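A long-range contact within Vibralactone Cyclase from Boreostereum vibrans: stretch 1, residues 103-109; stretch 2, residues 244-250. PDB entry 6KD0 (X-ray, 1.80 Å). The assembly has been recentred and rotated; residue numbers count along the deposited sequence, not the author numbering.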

# COMPACT_ATOMS: atom_id res chain seq x y z
N CYS A 103 0.27 -5.60 1.14
CA CYS A 103 -1.17 -5.73 1.27
C CYS A 103 -1.55 -6.96 2.08
O CYS A 103 -0.69 -7.72 2.57
CB CYS A 103 -1.82 -5.81 -0.11
SG CYS A 103 -1.66 -7.48 -0.84
N GLY A 104 -2.86 -7.18 2.18
CA GLY A 104 -3.37 -8.44 2.68
C GLY A 104 -4.51 -8.34 3.67
O GLY A 104 -4.72 -9.29 4.43
N GLY A 105 -5.25 -7.23 3.67
CA GLY A 105 -6.39 -7.11 4.57
C GLY A 105 -6.03 -7.11 6.05
O GLY A 105 -6.91 -7.35 6.89
N TRP A 106 -4.76 -6.85 6.38
CA TRP A 106 -4.14 -6.90 7.71
C TRP A 106 -3.90 -8.32 8.21
O TRP A 106 -3.21 -8.51 9.22
CB TRP A 106 -4.94 -6.14 8.77
CG TRP A 106 -5.21 -4.72 8.45
CD1 TRP A 106 -4.28 -3.71 8.29
CD2 TRP A 106 -6.50 -4.11 8.26
NE1 TRP A 106 -4.92 -2.51 8.00
CE2 TRP A 106 -6.28 -2.73 7.99
CE3 TRP A 106 -7.81 -4.59 8.30
CZ2 TRP A 106 -7.33 -1.85 7.74
CZ3 TRP A 106 -8.86 -3.71 8.06
CH2 TRP A 106 -8.60 -2.35 7.78
N ALA A 107 -4.45 -9.32 7.51
CA ALA A 107 -4.47 -10.71 7.96
C ALA A 107 -3.60 -11.64 7.13
O ALA A 107 -3.42 -12.80 7.50
CB ALA A 107 -5.91 -11.24 7.96
N ILE A 108 -3.05 -11.17 6.00
CA ILE A 108 -2.30 -12.00 5.08
C ILE A 108 -1.03 -11.27 4.68
O ILE A 108 -1.04 -10.04 4.55
CB ILE A 108 -3.15 -12.32 3.83
CG1 ILE A 108 -4.49 -12.94 4.21
CG2 ILE A 108 -2.36 -13.17 2.82
CD1 ILE A 108 -5.53 -12.91 3.07
N GLY A 109 0.06 -12.01 4.51
CA GLY A 109 1.14 -11.58 3.64
C GLY A 109 2.43 -11.32 4.38
O GLY A 109 2.51 -11.36 5.61
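Stretch 2 244-250: WFNELAN

Most of stretch 2 belongs to a helix that begins earlier in the chain, and it packs with one side on the irregular loop of stretch 1. The loop is folded back on itself through Gly 104 O, which accepts a backbone hydrogen bond from Ala 107 N (3.1 Å) and a weak one from Ile 108 N (3.0 Å). Along the two backbones the closest CA pairs are Gly 105 with Phe 245 (5.9 Å) and Trp 106 with Ala 249 (6.9 Å), so one helical turn spans a single step of the loop, and from Gly 105 to Trp 106 the loop runs in roughly the same sense as the helix from Phe 245 to Ala 249.

Trp 244 makes no contact with the loop; its backbone O accepts the helical hydrogen bond from Leu 248 N (2.9 Å). Phe 245 is the centre of the contact. Its CB points toward the loop, and with chi1 in the m well the ring turns one face to Gly 105, whose CA stands 4.1 Å from the ring centroid, 19° off the normal, in a CH-pi contact. A CB on Gly 105 would come within 2.7 Å of Phe 245 CD1, so the absence of a side chain permits this approach. Ala 107 CB meets the edge of the same ring, 4.2 Å from Phe 245 CE1, and Ile 108 CD1 is 4.4 Å from that atom. No direct hydrogen bond joins the stretches; instead one water donates to both Gly 105 O and Phe 245 O, at 2.7 Å each.

Asn 246 directs its CB away, yet its OD1 returns to the indole edge, 3.4 Å from Trp 106 CZ3. Glu 247 is out of reach. One turn after Phe 245, Leu 248 CD1 packs 4.1 Å from Ala 107 CB, and Ala 249 CB lies 4.0 Å from Trp 106 CE3. Asn 250, with positive phi, leaves the helical conformation and does not touch the loop.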

# COMPACT_ATOMS: atom_id res chain seq x y z
N TRP A 244 -15.53 -8.41 7.27
CA TRP A 244 -14.85 -9.52 7.94
C TRP A 244 -13.41 -9.14 8.31
O TRP A 244 -12.95 -9.45 9.42
CB TRP A 244 -14.91 -10.77 7.07
CG TRP A 244 -14.30 -12.02 7.66
CD1 TRP A 244 -14.76 -12.75 8.72
CD2 TRP A 244 -13.15 -12.71 7.17
NE1 TRP A 244 -13.95 -13.84 8.93
CE2 TRP A 244 -12.96 -13.84 7.99
CE3 TRP A 244 -12.25 -12.48 6.12
CZ2 TRP A 244 -11.91 -14.74 7.79
CZ3 TRP A 244 -11.22 -13.38 5.92
CH2 TRP A 244 -11.06 -14.49 6.76
N PHE A 245 -12.68 -8.48 7.40
CA PHE A 245 -11.31 -8.07 7.71
C PHE A 245 -11.28 -7.04 8.84
O PHE A 245 -10.38 -7.07 9.70
CB PHE A 245 -10.61 -7.53 6.45
CG PHE A 245 -10.14 -8.60 5.50
CD1 PHE A 245 -9.18 -9.53 5.87
CD2 PHE A 245 -10.64 -8.66 4.20
CE1 PHE A 245 -8.74 -10.52 4.98
CE2 PHE A 245 -10.21 -9.65 3.31
CZ PHE A 245 -9.26 -10.58 3.71
N ASN A 246 -12.26 -6.12 8.86
CA ASN A 246 -12.37 -5.18 9.99
C ASN A 246 -12.59 -5.93 11.29
O ASN A 246 -12.01 -5.57 12.33
CB ASN A 246 -13.52 -4.19 9.76
CG ASN A 246 -13.25 -3.22 8.63
OD1 ASN A 246 -12.12 -2.84 8.38
ND2 ASN A 246 -14.31 -2.79 7.95
N GLU A 247 -13.45 -6.94 11.27
CA GLU A 247 -13.70 -7.75 12.46
C GLU A 247 -12.46 -8.51 12.92
O GLU A 247 -12.16 -8.57 14.12
CB GLU A 247 -14.85 -8.72 12.18
CG GLU A 247 -15.16 -9.63 13.36
CD GLU A 247 -16.31 -10.56 13.09
OE1 GLU A 247 -16.90 -11.08 14.06
OE2 GLU A 247 -16.64 -10.78 11.90
N LEU A 248 -11.72 -9.11 11.98
CA LEU A 248 -10.49 -9.82 12.34
C LEU A 248 -9.49 -8.88 12.99
O LEU A 248 -8.75 -9.27 13.91
CB LEU A 248 -9.87 -10.47 11.10
CG LEU A 248 -10.57 -11.63 10.40
CD1 LEU A 248 -9.76 -12.02 9.17
CD2 LEU A 248 -10.73 -12.82 11.32
N ALA A 249 -9.46 -7.62 12.54
CA ALA A 249 -8.47 -6.69 13.08
C ALA A 249 -8.80 -6.29 14.52
O ALA A 249 -7.90 -5.88 15.27
CB ALA A 249 -8.37 -5.46 12.19
N ASN A 250 -10.07 -6.36 14.89
CA ASN A 250 -10.51 -6.22 16.28
C ASN A 250 -9.90 -5.02 17.01
O ASN A 250 -9.31 -5.17 18.08
CB ASN A 250 -10.19 -7.51 17.03
CG ASN A 250 -10.87 -7.57 18.39
OD1 ASN A 250 -12.01 -7.18 18.53
ND2 ASN A 250 -10.15 -8.05 19.39
O HOH W 1 -7.91 -8.15 9.25